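Local coordinates for kojibiose phosphorylase (Gut metagenome, PDB 6W0P), which is a carbohydrate-active enzyme of glycoside hydrolase family 65, combining an N-terminal domain, a mainly helical central catalytic domain and a small C-terminal domain, at residues Y355-P358 and F359-S363; S629-A632 and S633-L637; L683-N687 and D688-L692. All coordinates share one frame; numbering follows the deposited sequence.

Interaction 1. Residues Y355-P358 and F359-S363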
ATOM      1  N   TYR A 355     -22.502 -17.262   1.816  1.00 32.48           N
ATOM      2  CA  TYR A 355     -23.652 -16.428   2.292  0.60 32.39           C
ATOM      3  C   TYR A 355     -24.799 -16.428   1.259  1.00 32.11           C
ATOM      4  O   TYR A 355     -25.972 -16.607   1.645  1.00 32.69           O
ATOM      5  CB  TYR A 355     -23.273 -14.947   2.444  0.60 32.64           C
ATOM      6  CG  TYR A 355     -22.695 -14.455   3.753  0.60 33.19           C
ATOM      7  CD1 TYR A 355     -21.379 -14.715   4.109  0.60 33.30           C
ATOM      8  CD2 TYR A 355     -23.428 -13.611   4.589  0.60 33.62           C
ATOM      9  CE1 TYR A 355     -20.834 -14.217   5.284  0.60 33.50           C
ATOM     10  CE2 TYR A 355     -22.893 -13.094   5.760  0.60 33.18           C
ATOM     11  CZ  TYR A 355     -21.589 -13.399   6.107  0.60 33.96           C
ATOM     12  OH  TYR A 355     -21.043 -12.920   7.268  0.60 34.52           O
ATOM     13  N   CYS A 356     -24.478 -16.155  -0.008  1.00 30.99           N
ATOM     14  CA  CYS A 356     -25.493 -16.063  -1.090  1.00 31.29           C
ATOM     15  C   CYS A 356     -25.966 -17.451  -1.528  1.00 30.71           C
ATOM     16  O   CYS A 356     -27.150 -17.593  -1.782  1.00 31.17           O
ATOM     17  CB  CYS A 356     -24.984 -15.274  -2.289  1.00 31.81           C
ATOM     18  SG  CYS A 356     -24.534 -13.580  -1.832  1.00 33.43           S
ATOM     19  N   LEU A 357     -25.095 -18.457  -1.577  1.00 30.04           N
ATOM     20  CA  LEU A 357     -25.428 -19.763  -2.210  1.00 29.73           C
ATOM     21  C   LEU A 357     -26.682 -20.367  -1.580  1.00 29.29           C
ATOM     22  O   LEU A 357     -27.535 -20.871  -2.302  1.00 30.20           O
ATOM     23  CB  LEU A 357     -24.235 -20.711  -2.090  1.00 29.65           C
ATOM     24  CG  LEU A 357     -24.400 -22.063  -2.768  1.00 30.23           C
ATOM     25  CD1 LEU A 357     -24.677 -21.884  -4.242  1.00 31.11           C
ATOM     26  CD2 LEU A 357     -23.168 -22.912  -2.556  1.00 30.09           C
ATOM     27  N   PRO A 358     -26.827 -20.423  -0.237  1.00 28.52           N
ATOM     28  CA  PRO A 358     -27.897 -21.214   0.373  1.00 28.12           C
ATOM     29  C   PRO A 358     -29.317 -20.905  -0.124  1.00 28.31           C
ATOM     30  O   PRO A 358     -30.101 -21.805  -0.290  1.00 27.90           O
ATOM     31  CB  PRO A 358     -27.766 -20.836   1.849  1.00 28.03           C
ATOM     32  CG  PRO A 358     -26.295 -20.570   2.017  1.00 27.77           C
ATOM     33  CD  PRO A 358     -25.949 -19.800   0.771  1.00 28.08           C
ATOM     34  N   PHE A 359     -29.633 -19.640  -0.378  1.00 28.40           N
ATOM     35  CA  PHE A 359     -30.956 -19.292  -0.957  1.00 29.05           C
ATOM     36  C   PHE A 359     -31.160 -20.126  -2.237  1.00 29.33           C
ATOM     37  O   PHE A 359     -32.261 -20.679  -2.446  1.00 28.54           O
ATOM     38  CB  PHE A 359     -31.084 -17.792  -1.223  1.00 29.14           C
ATOM     39  CG  PHE A 359     -32.323 -17.454  -2.006  1.00 29.61           C
ATOM     40  CD1 PHE A 359     -33.548 -17.328  -1.372  1.00 30.39           C
ATOM     41  CD2 PHE A 359     -32.275 -17.305  -3.380  1.00 29.98           C
ATOM     42  CE1 PHE A 359     -34.699 -17.064  -2.101  1.00 30.52           C
ATOM     43  CE2 PHE A 359     -33.421 -17.015  -4.109  1.00 29.91           C
ATOM     44  CZ  PHE A 359     -34.628 -16.897  -3.466  1.00 30.11           C
ATOM     45  N   TYR A 360     -30.139 -20.209  -3.093  1.00 29.54           N
ATOM     46  CA  TYR A 360     -30.244 -20.897  -4.414  1.00 30.53           C
ATOM     47  C   TYR A 360     -30.310 -22.420  -4.218  1.00 30.09           C
ATOM     48  O   TYR A 360     -31.029 -23.067  -4.974  1.00 30.74           O
ATOM     49  CB  TYR A 360     -29.148 -20.430  -5.382  1.00 30.60           C
ATOM     50  CG  TYR A 360     -29.220 -18.945  -5.641  1.00 31.01           C
ATOM     51  CD1 TYR A 360     -30.165 -18.405  -6.505  1.00 31.14           C
ATOM     52  CD2 TYR A 360     -28.344 -18.070  -5.013  1.00 30.67           C
ATOM     53  CE1 TYR A 360     -30.250 -17.037  -6.718  1.00 31.16           C
ATOM     54  CE2 TYR A 360     -28.420 -16.700  -5.210  1.00 30.99           C
ATOM     55  CZ  TYR A 360     -29.377 -16.178  -6.067  1.00 31.65           C
ATOM     56  OH  TYR A 360     -29.444 -14.819  -6.255  1.00 32.59           O
ATOM     57  N   LEU A 361     -29.596 -22.962  -3.232  1.00 30.70           N
ATOM     58  CA  LEU A 361     -29.556 -24.414  -2.926  1.00 30.84           C
ATOM     59  C   LEU A 361     -30.970 -24.914  -2.621  1.00 31.17           C
ATOM     60  O   LEU A 361     -31.270 -26.039  -2.991  1.00 30.87           O
ATOM     61  CB  LEU A 361     -28.618 -24.674  -1.747  1.00 30.74           C
ATOM     62  CG  LEU A 361     -27.132 -24.672  -2.084  1.00 30.71           C
ATOM     63  CD1 LEU A 361     -26.298 -24.679  -0.814  1.00 30.73           C
ATOM     64  CD2 LEU A 361     -26.748 -25.833  -2.995  1.00 30.58           C
ATOM     65  N   TYR A 362     -31.806 -24.083  -1.991  1.00 31.36           N
ATOM     66  CA  TYR A 362     -33.150 -24.465  -1.493  1.00 30.67           C
ATOM     67  C   TYR A 362     -34.260 -24.008  -2.444  1.00 30.68           C
ATOM     68  O   TYR A 362     -35.418 -24.311  -2.141  1.00 31.54           O
ATOM     69  CB  TYR A 362     -33.344 -23.931  -0.075  1.00 30.45           C
ATOM     70  CG  TYR A 362     -32.584 -24.706   0.963  1.00 30.23           C
ATOM     71  CD1 TYR A 362     -33.039 -25.940   1.401  1.00 30.19           C
ATOM     72  CD2 TYR A 362     -31.396 -24.220   1.490  1.00 29.92           C
ATOM     73  CE1 TYR A 362     -32.336 -26.655   2.350  1.00 30.52           C
ATOM     74  CE2 TYR A 362     -30.686 -24.919   2.449  1.00 29.76           C
ATOM     75  CZ  TYR A 362     -31.153 -26.153   2.866  1.00 30.29           C
ATOM     76  OH  TYR A 362     -30.449 -26.875   3.786  1.00 30.95           O
ATOM     77  N   SER A 363     -33.939 -23.352  -3.559  1.00 31.17           N
ATOM     78  CA  SER A 363     -34.936 -22.845  -4.543  1.00 31.26           C
ATOM     79  C   SER A 363     -34.633 -23.295  -5.969  1.00 31.64           C
ATOM     80  O   SER A 363     -35.584 -23.423  -6.715  1.00 32.85           O
ATOM     81  CB  SER A 363     -35.087 -21.343  -4.500  1.00 30.88           C
ATOM     82  OG  SER A 363     -33.899 -20.679  -4.903  1.00 30.70           O
TER
HETATM   83  O   HOH W   1     -28.594 -17.236   0.975  1.00 41.02           O
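L357 and L361 are joined by a regular helical turn, the N of L361 donating to the O of L357 over 3.1 Å with an N-H...O angle of 154°. The turns to either side are less regular. A weak bond of 3.3 Å runs from the N of Y362 to the O of P358 as the helix ends, and earlier the helix is kinked at P358, whose ring leaves no N-H to give. Just past the kink a water accepts from the N of F359 at 2.9 Å and donates to the O of Y355 at 2.8 Å. It thus spans the gap where a direct bond between these two residues would be expected. The helix, 351-361, belongs to the central catalytic domain, whose family fold is an (alpha/alpha)6 barrel, and such a buried position suits the large apolar and aromatic residues found here. CG of L357 meets CD1 of L361 at 3.8 Å, the two side chains crossing obliquely beside helix 418-434. Y360 has CG anti to its carbonyl carbon (chi1 -60°), which carries the ring back along the helix until CD2 lies 3.5 Å from the O of C356; its hydroxyl is bonded to the O of M321. The ring of Y362 turns its edge to the preceding turn, CD2 lying 3.3 Å from the O of P358, while other atoms of the side chain reach Y678 and L683.

Interaction 2. Residues S629-A632 and S633-L637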
ATOM      1  N   SER A 629     -27.131 -13.223  14.863  1.00 27.96           N
ATOM      2  CA  SER A 629     -28.575 -13.489  15.107  1.00 28.29           C
ATOM      3  C   SER A 629     -28.810 -14.999  15.041  1.00 28.79           C
ATOM      4  O   SER A 629     -29.500 -15.529  15.931  1.00 28.49           O
ATOM      5  CB  SER A 629     -29.515 -12.795  14.155  1.00 28.34           C
ATOM      6  OG  SER A 629     -30.861 -13.145  14.501  1.00 28.46           O
ATOM      7  N   ILE A 630     -28.232 -15.664  14.034  1.00 28.59           N
ATOM      8  CA  ILE A 630     -28.486 -17.111  13.775  1.00 28.98           C
ATOM      9  C   ILE A 630     -27.906 -17.909  14.924  1.00 29.35           C
ATOM     10  O   ILE A 630     -28.604 -18.792  15.411  1.00 29.60           O
ATOM     11  CB  ILE A 630     -27.932 -17.574  12.418  1.00 28.75           C
ATOM     12  CG1 ILE A 630     -28.781 -16.989  11.282  1.00 28.55           C
ATOM     13  CG2 ILE A 630     -27.861 -19.092  12.367  1.00 28.95           C
ATOM     14  CD1 ILE A 630     -28.030 -16.746  10.009  1.00 28.63           C
ATOM     15  N   ILE A 631     -26.674 -17.598  15.325  1.00 30.05           N
ATOM     16  CA  ILE A 631     -25.997 -18.319  16.438  1.00 30.19           C
ATOM     17  C   ILE A 631     -26.759 -18.012  17.736  1.00 30.13           C
ATOM     18  O   ILE A 631     -26.980 -18.951  18.487  1.00 29.49           O
ATOM     19  CB  ILE A 631     -24.500 -17.986  16.506  1.00 30.25           C
ATOM     20  CG1 ILE A 631     -23.771 -18.561  15.292  1.00 30.72           C
ATOM     21  CG2 ILE A 631     -23.883 -18.475  17.814  1.00 30.59           C
ATOM     22  CD1 ILE A 631     -22.331 -18.051  15.141  1.00 30.87           C
ATOM     23  N   ALA A 632     -27.138 -16.760  17.988  1.00 29.89           N
ATOM     24  CA  ALA A 632     -27.916 -16.364  19.188  1.00 30.36           C
ATOM     25  C   ALA A 632     -29.180 -17.218  19.271  1.00 30.79           C
ATOM     26  O   ALA A 632     -29.416 -17.782  20.335  1.00 31.42           O
ATOM     27  CB  ALA A 632     -28.274 -14.899  19.169  1.00 30.42           C
ATOM     28  N   SER A 633     -29.947 -17.328  18.184  1.00 31.05           N
ATOM     29  CA  SER A 633     -31.176 -18.166  18.135  1.00 32.01           C
ATOM     30  C   SER A 633     -30.834 -19.607  18.556  1.00 32.86           C
ATOM     31  O   SER A 633     -31.506 -20.145  19.422  1.00 32.01           O
ATOM     32  CB  SER A 633     -31.823 -18.143  16.767  1.00 31.61           C
ATOM     33  OG  SER A 633     -32.636 -16.998  16.599  1.00 31.29           O
ATOM     34  N   LYS A 634     -29.802 -20.194  17.939  1.00 34.63           N
ATOM     35  CA  LYS A 634     -29.354 -21.596  18.148  1.00 35.61           C
ATOM     36  C   LYS A 634     -29.072 -21.848  19.633  1.00 35.83           C
ATOM     37  O   LYS A 634     -29.334 -22.991  20.077  1.00 36.59           O
ATOM     38  CB  LYS A 634     -28.107 -21.864  17.303  1.00 37.11           C
ATOM     39  CG  LYS A 634     -27.642 -23.310  17.224  1.00 38.84           C
ATOM     40  CD  LYS A 634     -28.528 -24.213  16.412  1.00 40.60           C
ATOM     41  CE  LYS A 634     -28.602 -23.838  14.937  1.00 42.19           C
ATOM     42  NZ  LYS A 634     -29.667 -24.601  14.217  1.00 42.24           N
ATOM     43  N   ILE A 635     -28.588 -20.849  20.382  1.00 34.55           N
ATOM     44  CA  ILE A 635     -28.213 -21.032  21.819  1.00 35.21           C
ATOM     45  C   ILE A 635     -29.266 -20.413  22.768  1.00 35.17           C
ATOM     46  O   ILE A 635     -28.961 -20.295  23.963  1.00 35.35           O
ATOM     47  CB  ILE A 635     -26.785 -20.514  22.089  1.00 34.77           C
ATOM     48  CG1 ILE A 635     -26.615 -19.033  21.760  1.00 34.07           C
ATOM     49  CG2 ILE A 635     -25.759 -21.363  21.356  1.00 35.18           C
ATOM     50  CD1 ILE A 635     -25.184 -18.573  21.797  1.00 33.85           C
ATOM     51  N   GLY A 636     -30.468 -20.084  22.289  1.00 34.76           N
ATOM     52  CA  GLY A 636     -31.597 -19.655  23.141  1.00 35.45           C
ATOM     53  C   GLY A 636     -31.509 -18.204  23.589  1.00 36.58           C
ATOM     54  O   GLY A 636     -32.278 -17.849  24.495  1.00 36.74           O
ATOM     55  N   LEU A 637     -30.657 -17.362  22.970  1.00 36.70           N
ATOM     56  CA  LEU A 637     -30.543 -15.912  23.305  1.00 36.60           C
ATOM     57  C   LEU A 637     -31.486 -15.103  22.397  1.00 37.36           C
ATOM     58  O   LEU A 637     -31.021 -14.425  21.425  1.00 34.84           O
ATOM     59  CB  LEU A 637     -29.091 -15.460  23.134  1.00 36.62           C
ATOM     60  CG  LEU A 637     -28.064 -16.090  24.060  1.00 36.35           C
ATOM     61  CD1 LEU A 637     -26.701 -15.481  23.806  1.00 35.62           C
ATOM     62  CD2 LEU A 637     -28.464 -15.902  25.516  1.00 37.27           C
TER
HETATM   63  O   HOH W   2     -32.160 -15.681  14.225  1.00 29.88           O
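A632 and L637 close the end of helix 624-634 in a Schellman motif. The N of L637 reaches back to the O of A632 at 2.9 Å, and inside this loop the N of G636 bonds to the O of S633 at 3.0 Å. G636 is the C-prime residue, with a phi of 79° that glycine adopts easily. The reversal also brings CB of L637 to 4.1 Å from CB of A632, the apolar contact that commonly accompanies the motif; a methyl is enough to meet CB of L637, and it also suits the close packing of A632 on D640 and A641.

I635 is the first residue to leave helical geometry. Its CB stands 3.9 Å from the O of I631. CG1 lies between the backbone N and the carbonyl carbon (chi1 59°), which directs it over the last turn, 3.3 Å from the O of I631 and nearly as close to the O of A632. The tip, CD1, then runs on to CG2 of I631 at 4.2 Å, while the other branch, CG2, stays on the side of the I631 carbonyl. The branched chain thus lays hydrocarbon beside the carbonyl oxygens of I631 and A632.

On another side of the helix the two serines share a water, 2.9 Å from OG of S629 and 2.8 Å from OG of S633. The hydroxyl of S629 is also bonded to the O of A641 and ND2 of N675, so three partners satisfy this buried hydroxyl.

I631, I635 and L637 pack against helix 603-613, whereas S629, A632 and S633 face helix 638-645, for which L637 occupies the N-cap position.

Interaction 3. Residues L683-N687 and D688-L692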
ATOM      1  N   LEU A 683     -33.217 -23.926  10.536  1.00 30.97           N
ATOM      2  CA  LEU A 683     -32.936 -24.934   9.487  1.00 31.68           C
ATOM      3  C   LEU A 683     -31.487 -25.442   9.603  1.00 31.85           C
ATOM      4  O   LEU A 683     -30.557 -24.639   9.789  1.00 29.97           O
ATOM      5  CB  LEU A 683     -33.203 -24.323   8.111  1.00 31.77           C
ATOM      6  CG  LEU A 683     -32.730 -25.185   6.942  1.00 31.33           C
ATOM      7  CD1 LEU A 683     -33.578 -26.425   6.813  1.00 31.24           C
ATOM      8  CD2 LEU A 683     -32.751 -24.381   5.655  1.00 30.76           C
ATOM      9  N   MET A 684     -31.321 -26.755   9.517  1.00 33.88           N
ATOM     10  CA  MET A 684     -30.009 -27.442   9.512  1.00 36.00           C
ATOM     11  C   MET A 684     -30.209 -28.854   8.951  1.00 35.92           C
ATOM     12  O   MET A 684     -31.193 -29.544   9.344  1.00 35.85           O
ATOM     13  CB  MET A 684     -29.446 -27.473  10.940  1.00 38.83           C
ATOM     14  CG  MET A 684     -28.100 -28.147  11.096  1.00 42.13           C
ATOM     15  SD  MET A 684     -27.520 -28.208  12.847  1.00 47.60           S
ATOM     16  CE  MET A 684     -28.677 -29.346  13.605  1.00 47.56           C
ATOM     17  N   ILE A 685     -29.330 -29.271   8.043  1.00 36.07           N
ATOM     18  CA  ILE A 685     -29.242 -30.683   7.566  1.00 37.34           C
ATOM     19  C   ILE A 685     -28.180 -31.399   8.406  1.00 38.61           C
ATOM     20  O   ILE A 685     -27.023 -31.003   8.353  1.00 38.74           O
ATOM     21  CB  ILE A 685     -28.908 -30.764   6.066  1.00 37.35           C
ATOM     22  CG1 ILE A 685     -29.781 -29.837   5.221  1.00 36.91           C
ATOM     23  CG2 ILE A 685     -28.951 -32.210   5.576  1.00 37.75           C
ATOM     24  CD1 ILE A 685     -31.257 -30.138   5.278  1.00 37.23           C
ATOM     25  N   LYS A 686     -28.568 -32.425   9.148  1.00 41.90           N
ATOM     26  CA  LYS A 686     -27.644 -33.280   9.945  1.00 44.90           C
ATOM     27  C   LYS A 686     -27.884 -34.747   9.573  1.00 43.45           C
ATOM     28  O   LYS A 686     -29.073 -35.169   9.573  1.00 40.80           O
ATOM     29  CB  LYS A 686     -27.859 -33.050  11.444  1.00 48.06           C
ATOM     30  CG  LYS A 686     -26.717 -33.534  12.321  1.00 51.56           C
ATOM     31  CD  LYS A 686     -26.920 -33.235  13.804  1.00 55.65           C
ATOM     32  CE  LYS A 686     -25.749 -33.700  14.653  1.00 58.61           C
ATOM     33  NZ  LYS A 686     -26.154 -33.947  16.061  1.00 61.79           N
ATOM     34  N   ASN A 687     -26.794 -35.467   9.264  1.00 43.47           N
ATOM     35  CA  ASN A 687     -26.796 -36.868   8.767  1.00 43.80           C
ATOM     36  C   ASN A 687     -27.888 -37.000   7.706  1.00 43.40           C
ATOM     37  O   ASN A 687     -28.659 -37.976   7.771  1.00 42.99           O
ATOM     38  CB  ASN A 687     -27.001 -37.877   9.905  1.00 44.87           C
ATOM     39  CG  ASN A 687     -25.987 -37.695  11.017  1.00 46.37           C
ATOM     40  OD1 ASN A 687     -24.820 -37.394  10.760  1.00 44.86           O
ATOM     41  ND2 ASN A 687     -26.416 -37.881  12.258  1.00 46.57           N
ATOM     42  N   ASP A 688     -27.998 -36.012   6.807  1.00 42.49           N
ATOM     43  CA  ASP A 688     -28.882 -36.081   5.613  1.00 41.35           C
ATOM     44  C   ASP A 688     -30.361 -36.090   6.034  1.00 39.76           C
ATOM     45  O   ASP A 688     -31.182 -36.604   5.257  1.00 39.08           O
ATOM     46  CB  ASP A 688     -28.523 -37.318   4.782  1.00 41.91           C
ATOM     47  CG  ASP A 688     -28.974 -37.198   3.346  1.00 42.27           C
ATOM     48  OD1 ASP A 688     -28.847 -36.093   2.814  1.00 42.93           O
ATOM     49  OD2 ASP A 688     -29.465 -38.196   2.787  1.00 41.50           O
ATOM     50  N   ILE A 689     -30.678 -35.540   7.215  1.00 38.47           N
ATOM     51  CA  ILE A 689     -32.058 -35.361   7.760  1.00 37.95           C
ATOM     52  C   ILE A 689     -32.266 -33.859   7.966  1.00 36.63           C
ATOM     53  O   ILE A 689     -31.442 -33.237   8.656  1.00 35.56           O
ATOM     54  CB  ILE A 689     -32.265 -36.094   9.105  1.00 38.98           C
ATOM     55  CG1 ILE A 689     -31.839 -37.571   9.104  1.00 40.34           C
ATOM     56  CG2 ILE A 689     -33.686 -35.904   9.583  1.00 38.91           C
ATOM     57  CD1 ILE A 689     -32.730 -38.497   8.315  1.00 41.58           C
ATOM     58  N   LEU A 690     -33.357 -33.304   7.444  1.00 35.52           N
ATOM     59  CA  LEU A 690     -33.705 -31.884   7.664  1.00 34.30           C
ATOM     60  C   LEU A 690     -34.179 -31.700   9.109  1.00 33.29           C
ATOM     61  O   LEU A 690     -35.115 -32.418   9.523  1.00 33.53           O
ATOM     62  CB  LEU A 690     -34.779 -31.466   6.654  1.00 34.48           C
ATOM     63  CG  LEU A 690     -35.136 -29.984   6.656  1.00 33.72           C
ATOM     64  CD1 LEU A 690     -35.156 -29.445   5.239  1.00 33.91           C
ATOM     65  CD2 LEU A 690     -36.473 -29.752   7.324  1.00 34.11           C
ATOM     66  N   ASN A 691     -33.572 -30.736   9.800  1.00 31.87           N
ATOM     67  CA  ASN A 691     -33.916 -30.288  11.165  1.00 31.89           C
ATOM     68  C   ASN A 691     -34.502 -28.873  11.108  1.00 31.49           C
ATOM     69  O   ASN A 691     -34.008 -28.036  10.323  1.00 30.25           O
ATOM     70  CB  ASN A 691     -32.700 -30.281  12.099  1.00 32.30           C
ATOM     71  CG  ASN A 691     -32.207 -31.655  12.518  1.00 32.41           C
ATOM     72  OD1 ASN A 691     -32.188 -31.948  13.703  1.00 32.50           O
ATOM     73  ND2 ASN A 691     -31.802 -32.487  11.568  1.00 32.29           N
ATOM     74  N   LEU A 692     -35.499 -28.617  11.957  1.00 31.69           N
ATOM     75  CA  LEU A 692     -36.069 -27.275  12.246  1.00 32.02           C
ATOM     76  C   LEU A 692     -36.151 -27.111  13.762  1.00 32.59           C
ATOM     77  O   LEU A 692     -36.405 -28.127  14.433  1.00 32.74           O
ATOM     78  CB  LEU A 692     -37.470 -27.169  11.632  1.00 32.16           C
ATOM     79  CG  LEU A 692     -37.543 -27.287  10.109  1.00 31.88           C
ATOM     80  CD1 LEU A 692     -38.999 -27.322   9.648  1.00 32.11           C
ATOM     81  CD2 LEU A 692     -36.812 -26.136   9.454  1.00 31.63           C
TER
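Strands 684-686 and 689-692 form a tight beta hairpin in the C-terminal domain, closed by a type I' turn from K686 to I689. The two turn residues, N687 and D688, both have positive phi, 44° and 67°. Asparagine and aspartate tolerate this conformation better than most residues, and their polar groups suit the solvent-exposed tip; the carboxylate of D688 makes a salt bridge with K710. K686 and I689 are the hydrogen-bonded pair next to the turn, linked by K686 N to I689 O at 3.0 Å and by I689 N to K686 O at 2.9 Å. Two residues further from the turn, M684 and N691 repeat this pair of hydrogen bonds, with 3.1 Å from M684 N to N691 O and 2.7 Å from N691 N to M684 O.

Between them I685 and L690 are a non-hydrogen-bonded pair whose side chains share the buried face. CD1 of L690 sits 4.0 Å from CD1 of I685 and 3.8 Å from CD1 of L683, whose side chain crosses that of L690 at about a right angle. These leucine and isoleucine branches are covered by I707 and F709 of strand 702-709, while L690 also leans on I735 of the neighbouring strand.

The other face carries M684, K686, I689 and N691. With CG of N691 anti to its carbonyl carbon (chi1 -72°), the amide turns toward the hairpin tip, and ND2 donates a weak 3.0 Å bond to the O of I689, the same oxygen that accepts from K686 N.

In the fold
Interactions 1 and 3 meet directly although they belong to different domains, the central catalytic and the C-terminal one. The ring of Y362, just past helix 351-361, rests on the apolar face of the hairpin, with OH 3.4 Å from CG1 of I685 and CZ 3.7 Å from CD2 of L683. Y678 of helix 666-680 adds to this junction, touching P358, Y362 and L683. Interaction 2 touches neither: its nearest atoms are about 4 Å from interaction 3 and about 8 Å from interaction 1, the centres of interactions 1 and 2 being about 21 Å apart. M598 bridges part of the separation from interaction 3, packing on I630 and K634 as well as on M684.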